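Local coordinates for protein toll-like receptor 6, Variable lymphocyte receptor B (Mus musculus, PDB 3A79) that probably recognises microbial diacylated lipopeptides together with Toll-like receptor 2, through a leucine-rich-repeat ectodomain fused here to part of a hagfish lymphocyte receptor, at residues 282-287 against 306-311; 336-341 against 358-363; 36-41 against 57-62; 53-58 against 77-82. All blocks are in the same frame, centred on the assembly; numbering follows the deposited sequence.

Contact 1: 282-287 against 306-311; sequences NIYNLT and SLMIEH. With NAG (2-acetamido-2-deoxy-beta-D-glucopyranose), chain F; NAG (2-acetamido-2-deoxy-beta-D-glucopyranose), chain G; NAG (2-acetamido-2-deoxy-beta-D-glucopyranose), chain C.
I283 lies between M308 and E310 in a parallel pairing of strands 282-284 and 306-311, whose axes run 6° apart at 4.8 Å. Its N gives a nearly straight bond to M308 O (2.8 Å, 170°) and its O accepts from E310 N. N285 N then bonds to E310 O, and a weak bond from L286 N to H311 O follows where the chain turns at N285. I283 and I309 share one face of the pair, their CD1 atoms 4.3 Å apart, and L307 joins them there: branched aliphatic chains suit the buried side of a leucine-rich-repeat solenoid. N282, Y284, M308 and E310 occupy the other face. M308 CG is anti to the backbone N (chi1 -161°) and the chain then bends, with CE ending over one ring face of Y284, near the rim and 4.2 Å from CZ, while SD makes an oblique Met-aromatic contact. N282 OD1 rests against M308 CB at 3.5 Å. E310 reaches past Y284 with an extended chain and meets sugar: OE1 accepts from O6 of the chain C NAG (2.8 Å), OE2 from N2 of the chain G NAG (3.0 Å). N285 is itself glycosylated, its ND2 bonded to C1 of the chain F NAG, while its CB lies in plane at the edge of the H311 ring, whose ND1 is hydrogen-bonded to D340. In this TLR6 part, then, both carboxylate oxygens of a buried glutamate are satisfied by glycan donors, which would favour the ionised form and bind carbohydrate closely to the strand surface.

Contact 2: 336-341 against 358-363; sequences LSISDT and LNFTQN. With NAG (2-acetamido-2-deoxy-beta-D-glucopyranose), chain C.
L336 and L358 start a parallel pairing in the TLR6 part of the fusion, in which L336 O accepts from N359 N at 3.2 Å and N359 O in turn accepts from I338 N. Beyond this the strand at 358-359 gives way to loop, and a side chain takes over: S339 OG, beside its own backbone N (chi1 -57°), accepts from T361 N at 3.3 Å. Backbone bonding resumes with D340 N to T361 O at 2.9 Å, and T341 N to Q362 O is weak. N359, F360 and T361 form an N-glycosylation sequon, and N359 ND2 is bonded to C1 of the chain C NAG. The remaining amide oxygen, N359 OD1, accepts from T361 OG1 at 3.1 Å, in plane on a lone pair, so the sequon threonine also braces the glycosylated amide. S339 OG adds a weak bond to the sugar ring oxygen O5. D340 and Q362 lie side by side but have outside partners: D340 OD2 bonds to H311 ND1 and Q362 OE1 to R386 NH1. T341 OG1 bonds to F343 N. On the buried side, L336 CB meets L358 CD2 at 3.7 Å and I338 CB meets F360 CD2 at 3.8 Å, a flat ring filling a position where these repeats usually carry leucine. Strand 306-314 flanks 336-339 and strand 381-383 follows 358-359; F328 of helix 321-329 packs on L336 and I338, and the F360 ring meets that of F365.

Contact 3: 36-41 against 57-62; sequences VDYSNR and LSLSQN
Y38 and V36 are both hydrogen-bonded to S58, which faces D37 in the parallel pairing of the first strands of the TLR6 part: V36 O accepts from S58 N (3.1 Å) and S58 O from Y38 N (2.8 Å). Y38 can be followed outward. Its CB lies 3.5 Å from S58 O and 3.7 Å from L59 CD2. CG stands beside the backbone N (chi1 -84°), and L59 CD2 lies at the ring edge, near Y38 CD2, while V36 CG1 sits over the centre of one face. On another side Y38 CD1 lies in plane at the edge of the R41 guanidinium, and the side chain also packs on P47. A large amphipathic ring suits this partly exposed place, where it covers aliphatic neighbours at the end of the solenoid. The chain turns around Y38: D37 OD2 takes an Asx-turn bond from S39 N (2.9 Å) and a second from S39 OG on its syn lone pair; S39 OG, in the crowded position between N and carbonyl carbon, is well placed for this. N40 N bonds weakly to both S60 O and Q61 O, and N40 OD1 rests 3.6 Å from Q61 CB, the two side chains pointing the same way. Short polar side chains (D37, S58) thus reach the backbone N two residues on, the S58 OG bond to S60 N being weak, and the N and OG of S39, both directed at D37 OD2, would help stabilise the carboxylate's negative charge.

Contact 4: 53-58 against 77-82; sequences RTKALS and ELRVLR
K55 and L57 carry the backbone bonding to 77-82 in this TLR6 contact. K55 O takes two in-plane bonds, from R79 N (2.7 Å) and V80 N (3.0 Å). L57 N then gives to V80 O and L57 O accepts from R82 N, between strands 56-58 and 80-82, whose axes run parallel within 5°. Among apolar contacts, the small A56 and the compact V80 meet CB to CB at 3.7 Å on one face. On the other face L57 CB lies 4.2 Å from L78 CD1, and L57 CG, anti to the backbone N (chi1 167°), faces L81 CD1. L78 and L81 fill leucine positions of the LxxLxLxxN repeat consensus, and T54 and L57 stand at the corresponding places one repeat earlier. Charged groups meet at the N-terminal ends, where R53 and E77 form a salt bridge: R53 NH1 meets E77 OE1 at 3.3 Å on its anti side, somewhat out of the carboxylate plane, with guanidinium and carboxylate planes 79° apart. The aliphatic part of K55 runs beside E77, K55 CE 3.7 Å from E77 CG, and K55 NZ and E77 OE1 stay 5.3 Å apart, close enough that the opposite charges may attract weakly, without contact. At the C-terminal ends R82 lays one guanidinium face over S58 OG, without a hydrogen bond at NH2. Strand 35-37 lies alongside 56-58, with M35 on A56 and V36 on T54; beyond 80-82 comes strand 104-106, where Y104 packs on V80 and R82 and L105 on L81.

From the N terminus, contact 3 comes first and closes a loop of 15 residues. Contact 4, which closes an 18-residue loop (59-76), opens on 53-58 before contact 3 has ended at residue 62, so the two overlap in staggered fashion, sharing L57 and S58, and neither nests in the other; together they tie strands 35-37, 56-58 and 80-82. Much later, contact 1 closes an 18-residue loop and contact 2, in series, a 16-residue one. They meet where I309 is probably hydrogen-bonded to S337 and S339, and a sugar of the N359 glycan touches both. Centres of contacts 1 and 3 lie about 33 Å apart, so the pairs mark two separate sections of one TLR6 solenoid.

Contact 1: 282-287 against 306-311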
# COMPACT_ATOMS: atom_id res chain seq x y z
N ASN B 282 25.26 -0.50 -14.04
CA ASN B 282 24.42 0.28 -13.13
C ASN B 282 23.76 1.46 -13.83
O ASN B 282 24.40 2.18 -14.59
CB ASN B 282 25.23 0.81 -11.95
CG ASN B 282 26.08 -0.26 -11.31
OD1 ASN B 282 25.58 -1.11 -10.58
ND2 ASN B 282 27.38 -0.22 -11.58
N ILE B 283 22.47 1.65 -13.57
CA ILE B 283 21.74 2.76 -14.15
C ILE B 283 21.02 3.55 -13.05
O ILE B 283 20.34 2.97 -12.21
CB ILE B 283 20.74 2.26 -15.23
CG1 ILE B 283 21.50 1.59 -16.37
CG2 ILE B 283 19.89 3.40 -15.75
CD1 ILE B 283 20.64 0.72 -17.25
N TYR B 284 21.19 4.87 -13.06
CA TYR B 284 20.65 5.75 -12.03
C TYR B 284 19.78 6.83 -12.65
O TYR B 284 20.22 7.54 -13.55
CB TYR B 284 21.79 6.43 -11.27
CG TYR B 284 22.45 5.57 -10.21
CD1 TYR B 284 21.87 5.43 -8.95
CD2 TYR B 284 23.66 4.92 -10.46
CE1 TYR B 284 22.48 4.65 -7.97
CE2 TYR B 284 24.27 4.15 -9.48
CZ TYR B 284 23.67 4.01 -8.23
OH TYR B 284 24.25 3.25 -7.25
N ASN B 285 18.54 6.98 -12.18
CA ASN B 285 17.66 8.04 -12.69
C ASN B 285 17.42 7.86 -14.20
O ASN B 285 17.73 8.72 -15.02
CB ASN B 285 18.23 9.42 -12.31
CG ASN B 285 17.44 10.59 -12.87
OD1 ASN B 285 16.24 10.50 -13.13
ND2 ASN B 285 18.14 11.72 -13.03
N LEU B 286 16.85 6.70 -14.54
CA LEU B 286 16.38 6.39 -15.89
C LEU B 286 14.98 6.96 -16.16
O LEU B 286 14.11 6.93 -15.28
CB LEU B 286 16.37 4.87 -16.08
CG LEU B 286 15.69 4.28 -17.31
CD1 LEU B 286 16.50 4.61 -18.54
CD2 LEU B 286 15.56 2.78 -17.15
N THR B 287 14.76 7.47 -17.38
CA THR B 287 13.45 7.98 -17.81
C THR B 287 13.00 7.36 -19.14
O THR B 287 13.44 7.80 -20.20
CB THR B 287 13.46 9.52 -17.96
OG1 THR B 287 14.00 10.13 -16.78
CG2 THR B 287 12.07 10.05 -18.19
N SER B 306 25.77 -8.52 -12.97
CA SER B 306 24.78 -7.69 -12.27
C SER B 306 24.22 -6.49 -13.01
O SER B 306 24.95 -5.56 -13.32
CB SER B 306 25.37 -7.17 -10.95
OG SER B 306 24.87 -5.87 -10.66
N LEU B 307 22.91 -6.49 -13.23
CA LEU B 307 22.20 -5.27 -13.60
C LEU B 307 21.60 -4.63 -12.35
O LEU B 307 21.06 -5.31 -11.48
CB LEU B 307 21.10 -5.56 -14.61
CG LEU B 307 20.46 -4.30 -15.19
CD1 LEU B 307 21.53 -3.40 -15.75
CD2 LEU B 307 19.46 -4.68 -16.27
N MET B 308 21.71 -3.32 -12.26
CA MET B 308 21.19 -2.61 -11.11
C MET B 308 20.57 -1.29 -11.56
O MET B 308 21.28 -0.38 -11.99
CB MET B 308 22.29 -2.34 -10.11
CG MET B 308 21.78 -2.02 -8.71
SD MET B 308 22.35 -0.45 -8.06
CE MET B 308 21.31 0.64 -9.00
N ILE B 309 19.25 -1.19 -11.46
CA ILE B 309 18.54 0.02 -11.86
C ILE B 309 17.88 0.66 -10.64
O ILE B 309 17.25 -0.02 -9.84
CB ILE B 309 17.47 -0.29 -12.92
CG1 ILE B 309 18.08 -1.15 -14.03
CG2 ILE B 309 16.94 0.98 -13.52
CD1 ILE B 309 17.26 -1.18 -15.29
N GLU B 310 18.05 1.98 -10.49
CA GLU B 310 17.50 2.69 -9.34
C GLU B 310 16.96 4.05 -9.71
O GLU B 310 17.66 4.87 -10.30
CB GLU B 310 18.55 2.85 -8.23
CG GLU B 310 17.93 3.15 -6.86
CD GLU B 310 18.95 3.45 -5.77
OE1 GLU B 310 20.01 2.78 -5.71
OE2 GLU B 310 18.67 4.36 -4.95
N HIS B 311 15.71 4.29 -9.34
CA HIS B 311 15.04 5.55 -9.61
C HIS B 311 14.62 5.63 -11.06
O HIS B 311 15.39 6.09 -11.91
CB HIS B 311 15.92 6.75 -9.26
CG HIS B 311 15.17 8.05 -9.26
ND1 HIS B 311 13.97 8.21 -8.60
CD2 HIS B 311 15.44 9.24 -9.84
CE1 HIS B 311 13.53 9.44 -8.78
NE2 HIS B 311 14.41 10.09 -9.53
C1 NAG F . 17.37 12.85 -13.51
C2 NAG F . 17.89 13.97 -12.61
C3 NAG F . 17.58 15.38 -13.09
C4 NAG F . 17.56 15.54 -14.62
C5 NAG F . 17.06 14.31 -15.38
C6 NAG F . 17.41 14.47 -16.86
C7 NAG F . 18.14 13.59 -10.19
C8 NAG F . 17.56 12.69 -9.14
N2 NAG F . 17.37 13.85 -11.25
O3 NAG F . 18.57 16.23 -12.56
O4 NAG F . 16.79 16.67 -14.96
O5 NAG F . 17.61 13.11 -14.88
O6 NAG F . 16.93 13.37 -17.61
O7 NAG F . 19.28 14.04 -10.02
C1 NAG G . 20.07 1.75 -1.79
C2 NAG G . 19.28 3.04 -1.51
C3 NAG G . 20.11 4.29 -1.74
C4 NAG G . 21.40 4.20 -0.94
C5 NAG G . 22.16 2.95 -1.40
C6 NAG G . 23.43 2.73 -0.59
C7 NAG G . 16.86 3.00 -1.66
C8 NAG G . 15.65 3.31 -2.51
N2 NAG G . 18.04 3.14 -2.26
O3 NAG G . 19.35 5.45 -1.47
O4 NAG G . 22.17 5.37 -1.12
O5 NAG G . 21.38 1.78 -1.26
O6 NAG G . 23.08 2.35 0.72
O7 NAG G . 16.75 2.62 -0.48
C1 NAG C . 18.43 -3.23 -2.66
C2 NAG C . 19.70 -3.10 -1.82
C3 NAG C . 19.88 -1.73 -1.16
C4 NAG C . 19.49 -0.55 -2.07
C5 NAG C . 18.21 -0.86 -2.84
C6 NAG C . 17.96 0.20 -3.89
C7 NAG C . 20.61 -5.10 -0.74
C8 NAG C . 20.57 -5.99 0.47
N2 NAG C . 19.71 -4.11 -0.78
O3 NAG C . 21.22 -1.58 -0.71
O4 NAG C . 19.37 0.61 -1.25
O5 NAG C . 18.28 -2.11 -3.49
O6 NAG C . 19.15 0.40 -4.61
O7 NAG C . 21.44 -5.30 -1.64

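Contact 2: 336-341 against 358-363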
# COMPACT_ATOMS: atom_id res chain seq x y z
N LEU B 336 19.88 -9.22 -10.38
CA LEU B 336 19.06 -8.14 -10.91
C LEU B 336 18.46 -7.35 -9.76
O LEU B 336 17.74 -7.91 -8.95
CB LEU B 336 17.93 -8.68 -11.78
CG LEU B 336 17.03 -7.60 -12.36
CD1 LEU B 336 17.83 -6.63 -13.22
CD2 LEU B 336 15.90 -8.20 -13.17
N SER B 337 18.77 -6.06 -9.71
CA SER B 337 18.08 -5.13 -8.82
C SER B 337 17.33 -4.08 -9.65
O SER B 337 17.91 -3.45 -10.52
CB SER B 337 19.07 -4.42 -7.88
OG SER B 337 19.77 -5.30 -7.02
N ILE B 338 16.04 -3.91 -9.38
CA ILE B 338 15.29 -2.78 -9.94
C ILE B 338 14.50 -2.07 -8.86
O ILE B 338 13.51 -2.61 -8.39
CB ILE B 338 14.29 -3.23 -10.98
CG1 ILE B 338 15.00 -3.73 -12.24
CG2 ILE B 338 13.35 -2.06 -11.30
CD1 ILE B 338 14.06 -4.32 -13.27
N SER B 339 14.92 -0.86 -8.49
CA SER B 339 14.38 -0.18 -7.30
C SER B 339 13.90 1.26 -7.54
O SER B 339 14.39 1.97 -8.42
CB SER B 339 15.43 -0.17 -6.18
OG SER B 339 15.84 -1.49 -5.86
N ASP B 340 12.95 1.70 -6.72
CA ASP B 340 12.44 3.07 -6.81
C ASP B 340 11.87 3.41 -8.20
O ASP B 340 12.31 4.35 -8.86
CB ASP B 340 13.54 4.06 -6.42
CG ASP B 340 13.03 5.48 -6.26
OD1 ASP B 340 11.80 5.71 -6.30
OD2 ASP B 340 13.90 6.37 -6.11
N THR B 341 10.88 2.64 -8.63
CA THR B 341 10.28 2.80 -9.94
C THR B 341 8.77 2.72 -9.77
O THR B 341 8.30 2.33 -8.71
CB THR B 341 10.66 1.63 -10.82
OG1 THR B 341 9.76 0.55 -10.57
CG2 THR B 341 12.08 1.18 -10.52
N LEU B 358 17.78 -11.17 -6.23
CA LEU B 358 16.73 -10.28 -6.71
C LEU B 358 16.41 -9.24 -5.65
O LEU B 358 16.18 -9.57 -4.49
CB LEU B 358 15.50 -11.09 -7.10
CG LEU B 358 15.68 -11.89 -8.39
CD1 LEU B 358 14.44 -12.70 -8.68
CD2 LEU B 358 16.01 -10.97 -9.57
N ASN B 359 16.42 -7.97 -6.05
CA ASN B 359 16.21 -6.84 -5.15
C ASN B 359 15.31 -5.83 -5.84
O ASN B 359 15.78 -5.02 -6.63
CB ASN B 359 17.56 -6.22 -4.77
CG ASN B 359 17.43 -4.96 -3.89
OD1 ASN B 359 16.33 -4.46 -3.65
ND2 ASN B 359 18.58 -4.46 -3.41
N PHE B 360 14.01 -5.91 -5.56
CA PHE B 360 13.04 -4.98 -6.11
C PHE B 360 12.52 -4.06 -5.03
O PHE B 360 11.34 -4.11 -4.67
CB PHE B 360 11.89 -5.73 -6.77
CG PHE B 360 12.33 -6.66 -7.87
CD1 PHE B 360 12.38 -8.03 -7.66
CD2 PHE B 360 12.72 -6.16 -9.10
CE1 PHE B 360 12.78 -8.88 -8.67
CE2 PHE B 360 13.12 -7.01 -10.11
CZ PHE B 360 13.16 -8.37 -9.90
N THR B 361 13.40 -3.21 -4.51
CA THR B 361 13.05 -2.30 -3.41
C THR B 361 12.24 -1.10 -3.88
O THR B 361 12.49 -0.53 -4.95
CB THR B 361 14.31 -1.77 -2.68
OG1 THR B 361 14.71 -2.69 -1.66
CG2 THR B 361 14.02 -0.44 -2.03
N GLN B 362 11.26 -0.73 -3.07
CA GLN B 362 10.52 0.51 -3.28
C GLN B 362 9.90 0.64 -4.67
O GLN B 362 10.17 1.58 -5.40
CB GLN B 362 11.41 1.71 -2.99
CG GLN B 362 10.64 3.03 -2.89
CD GLN B 362 11.53 4.17 -2.45
OE1 GLN B 362 12.35 4.01 -1.55
NE2 GLN B 362 11.38 5.32 -3.09
N ASN B 363 9.06 -0.31 -5.03
CA ASN B 363 8.26 -0.18 -6.23
C ASN B 363 6.81 -0.21 -5.80
O ASN B 363 6.46 0.27 -4.74
CB ASN B 363 8.56 -1.31 -7.20
CG ASN B 363 10.01 -1.37 -7.58
OD1 ASN B 363 10.65 -2.41 -7.43
ND2 ASN B 363 10.55 -0.25 -8.06
C1 NAG C . 18.43 -3.23 -2.66
C2 NAG C . 19.70 -3.10 -1.82
C3 NAG C . 19.88 -1.73 -1.16
C4 NAG C . 19.49 -0.55 -2.07
C5 NAG C . 18.21 -0.86 -2.84
C6 NAG C . 17.96 0.20 -3.89
C7 NAG C . 20.61 -5.10 -0.74
C8 NAG C . 20.57 -5.99 0.47
N2 NAG C . 19.71 -4.11 -0.78
O3 NAG C . 21.22 -1.58 -0.71
O4 NAG C . 19.37 0.61 -1.25
O5 NAG C . 18.28 -2.11 -3.49
O6 NAG C . 19.15 0.40 -4.61
O7 NAG C . 21.44 -5.30 -1.64

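Contact 3: 36-41 against 57-62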
# COMPACT_ATOMS: atom_id res chain seq x y z
N VAL B 36 38.26 25.14 7.97
CA VAL B 36 37.48 26.37 8.03
C VAL B 36 36.60 26.40 6.80
O VAL B 36 37.08 26.42 5.66
CB VAL B 36 38.39 27.62 8.02
CG1 VAL B 36 37.53 28.91 8.01
CG2 VAL B 36 39.38 27.59 9.18
N ASP B 37 35.29 26.40 7.01
CA ASP B 37 34.36 26.40 5.89
C ASP B 37 33.75 27.78 5.70
O ASP B 37 32.96 28.24 6.52
CB ASP B 37 33.26 25.38 6.14
CG ASP B 37 32.28 25.30 5.01
OD1 ASP B 37 31.47 24.34 5.01
OD2 ASP B 37 32.32 26.20 4.13
N TYR B 38 34.13 28.44 4.61
CA TYR B 38 33.61 29.77 4.31
C TYR B 38 32.82 29.78 3.00
O TYR B 38 32.91 30.73 2.23
CB TYR B 38 34.74 30.78 4.19
CG TYR B 38 35.20 31.37 5.50
CD1 TYR B 38 34.40 31.32 6.63
CD2 TYR B 38 36.43 32.03 5.60
CE1 TYR B 38 34.82 31.87 7.82
CE2 TYR B 38 36.86 32.58 6.77
CZ TYR B 38 36.05 32.50 7.89
OH TYR B 38 36.47 33.07 9.08
N SER B 39 32.06 28.72 2.74
CA SER B 39 31.24 28.73 1.54
C SER B 39 29.97 29.56 1.73
O SER B 39 29.53 29.79 2.86
CB SER B 39 30.89 27.30 1.11
OG SER B 39 30.45 26.56 2.22
N ASN B 40 29.38 30.02 0.63
CA ASN B 40 28.16 30.83 0.67
C ASN B 40 28.26 32.09 1.51
O ASN B 40 27.26 32.77 1.74
CB ASN B 40 26.97 30.00 1.15
CG ASN B 40 26.71 28.81 0.26
OD1 ASN B 40 26.30 28.96 -0.88
ND2 ASN B 40 26.96 27.62 0.80
N ARG B 41 29.46 32.40 1.97
CA ARG B 41 29.72 33.62 2.72
C ARG B 41 29.80 34.87 1.81
O ARG B 41 30.30 35.91 2.24
CB ARG B 41 31.00 33.46 3.56
CG ARG B 41 30.82 32.84 4.96
CD ARG B 41 30.91 33.89 6.12
NE ARG B 41 32.26 34.43 6.32
CZ ARG B 41 32.58 35.73 6.36
NH1 ARG B 41 31.61 36.64 6.24
NH2 ARG B 41 33.85 36.12 6.55
N LEU B 57 40.82 24.63 3.78
CA LEU B 57 40.02 25.84 3.57
C LEU B 57 39.04 25.69 2.41
O LEU B 57 39.43 25.33 1.31
CB LEU B 57 40.93 27.05 3.35
CG LEU B 57 40.31 28.35 2.83
CD1 LEU B 57 39.06 28.71 3.59
CD2 LEU B 57 41.32 29.49 2.88
N SER B 58 37.76 25.95 2.66
CA SER B 58 36.77 25.96 1.59
C SER B 58 36.21 27.36 1.41
O SER B 58 35.68 27.95 2.35
CB SER B 58 35.62 24.99 1.86
OG SER B 58 34.58 25.15 0.92
N LEU B 59 36.34 27.89 0.21
CA LEU B 59 35.76 29.17 -0.15
C LEU B 59 34.75 28.93 -1.27
O LEU B 59 34.38 29.84 -1.99
CB LEU B 59 36.85 30.15 -0.56
CG LEU B 59 37.77 30.42 0.63
CD1 LEU B 59 39.17 30.81 0.20
CD2 LEU B 59 37.14 31.48 1.51
N SER B 60 34.31 27.68 -1.37
CA SER B 60 33.39 27.23 -2.40
C SER B 60 32.17 28.13 -2.42
O SER B 60 31.85 28.76 -1.42
CB SER B 60 32.98 25.78 -2.14
OG SER B 60 31.82 25.42 -2.87
N GLN B 61 31.50 28.20 -3.57
CA GLN B 61 30.27 28.98 -3.71
C GLN B 61 30.36 30.44 -3.26
O GLN B 61 29.49 30.93 -2.53
CB GLN B 61 29.10 28.27 -3.04
CG GLN B 61 28.05 27.78 -4.01
CD GLN B 61 28.30 26.37 -4.48
OE1 GLN B 61 29.17 25.67 -3.93
NE2 GLN B 61 27.55 25.93 -5.49
N ASN B 62 31.40 31.14 -3.70
CA ASN B 62 31.52 32.57 -3.47
C ASN B 62 31.69 33.34 -4.80
O ASN B 62 31.30 32.84 -5.87
CB ASN B 62 32.67 32.88 -2.50
CG ASN B 62 32.39 32.38 -1.10
OD1 ASN B 62 33.25 31.77 -0.46
ND2 ASN B 62 31.19 32.63 -0.61

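Contact 4: 53-58 against 77-82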
# COMPACT_ATOMS: atom_id res chain seq x y z
N ARG B 53 47.89 28.39 10.78
CA ARG B 53 48.17 26.96 10.62
C ARG B 53 46.97 26.15 10.13
O ARG B 53 46.93 24.93 10.33
CB ARG B 53 48.71 26.36 11.93
CG ARG B 53 50.19 26.64 12.25
CD ARG B 53 50.81 25.41 12.91
NE ARG B 53 49.80 24.68 13.69
CZ ARG B 53 49.77 23.35 13.84
NH1 ARG B 53 50.69 22.59 13.26
NH2 ARG B 53 48.80 22.79 14.57
N THR B 54 45.99 26.82 9.52
CA THR B 54 44.79 26.15 8.98
C THR B 54 45.22 25.13 7.95
O THR B 54 46.21 25.34 7.26
CB THR B 54 43.84 27.12 8.24
OG1 THR B 54 43.66 28.31 9.00
CG2 THR B 54 42.49 26.48 8.00
N LYS B 55 44.46 24.05 7.81
CA LYS B 55 44.86 22.98 6.90
C LYS B 55 43.89 22.72 5.76
O LYS B 55 44.32 22.51 4.63
CB LYS B 55 45.19 21.70 7.68
CG LYS B 55 46.41 21.87 8.56
CD LYS B 55 46.82 20.61 9.29
CE LYS B 55 48.20 20.80 9.92
NZ LYS B 55 48.57 19.70 10.84
N ALA B 56 42.59 22.76 6.02
CA ALA B 56 41.60 22.64 4.95
C ALA B 56 40.72 23.89 4.88
O ALA B 56 39.98 24.18 5.80
CB ALA B 56 40.74 21.41 5.15
N LEU B 57 40.82 24.63 3.78
CA LEU B 57 40.02 25.84 3.57
C LEU B 57 39.04 25.69 2.41
O LEU B 57 39.43 25.33 1.31
CB LEU B 57 40.93 27.05 3.35
CG LEU B 57 40.31 28.35 2.83
CD1 LEU B 57 39.06 28.71 3.59
CD2 LEU B 57 41.32 29.49 2.88
N SER B 58 37.76 25.95 2.66
CA SER B 58 36.77 25.96 1.59
C SER B 58 36.21 27.36 1.41
O SER B 58 35.68 27.95 2.35
CB SER B 58 35.62 24.99 1.86
OG SER B 58 34.58 25.15 0.92
N GLU B 77 50.49 25.95 5.91
CA GLU B 77 50.22 24.56 6.29
C GLU B 77 49.11 23.95 5.46
O GLU B 77 48.78 22.77 5.63
CB GLU B 77 49.82 24.49 7.76
CG GLU B 77 50.50 23.39 8.53
CD GLU B 77 51.73 23.90 9.25
OE1 GLU B 77 51.67 24.01 10.49
OE2 GLU B 77 52.75 24.21 8.57
N LEU B 78 48.52 24.75 4.57
CA LEU B 78 47.35 24.36 3.78
C LEU B 78 47.55 23.05 3.03
O LEU B 78 48.53 22.89 2.30
CB LEU B 78 46.99 25.47 2.78
CG LEU B 78 45.61 25.33 2.15
CD1 LEU B 78 44.60 25.08 3.24
CD2 LEU B 78 45.23 26.57 1.37
N ARG B 79 46.63 22.11 3.21
CA ARG B 79 46.64 20.86 2.47
C ARG B 79 45.51 20.86 1.47
O ARG B 79 45.65 20.40 0.34
CB ARG B 79 46.46 19.65 3.40
CG ARG B 79 47.58 19.37 4.38
CD ARG B 79 47.26 18.09 5.17
NE ARG B 79 46.03 18.19 5.99
CZ ARG B 79 44.83 17.72 5.65
NH1 ARG B 79 44.66 17.09 4.49
NH2 ARG B 79 43.79 17.87 6.47
N VAL B 80 44.38 21.40 1.89
CA VAL B 80 43.17 21.36 1.08
C VAL B 80 42.64 22.77 0.81
O VAL B 80 42.54 23.59 1.72
CB VAL B 80 42.08 20.54 1.79
CG1 VAL B 80 40.75 20.64 1.06
CG2 VAL B 80 42.56 19.09 1.94
N LEU B 81 42.34 23.05 -0.45
CA LEU B 81 41.74 24.32 -0.83
C LEU B 81 40.60 24.04 -1.80
O LEU B 81 40.84 23.55 -2.90
CB LEU B 81 42.78 25.25 -1.46
CG LEU B 81 42.29 26.53 -2.14
CD1 LEU B 81 41.81 27.56 -1.13
CD2 LEU B 81 43.39 27.10 -3.02
N ARG B 82 39.37 24.30 -1.38
CA ARG B 82 38.22 24.05 -2.23
C ARG B 82 37.70 25.39 -2.73
O ARG B 82 37.32 26.24 -1.94
CB ARG B 82 37.15 23.24 -1.51
CG ARG B 82 37.72 21.99 -0.80
CD ARG B 82 36.68 20.91 -0.48
NE ARG B 82 35.87 21.21 0.71
CZ ARG B 82 34.61 21.65 0.67
NH1 ARG B 82 33.99 21.82 -0.49
NH2 ARG B 82 33.97 21.90 1.81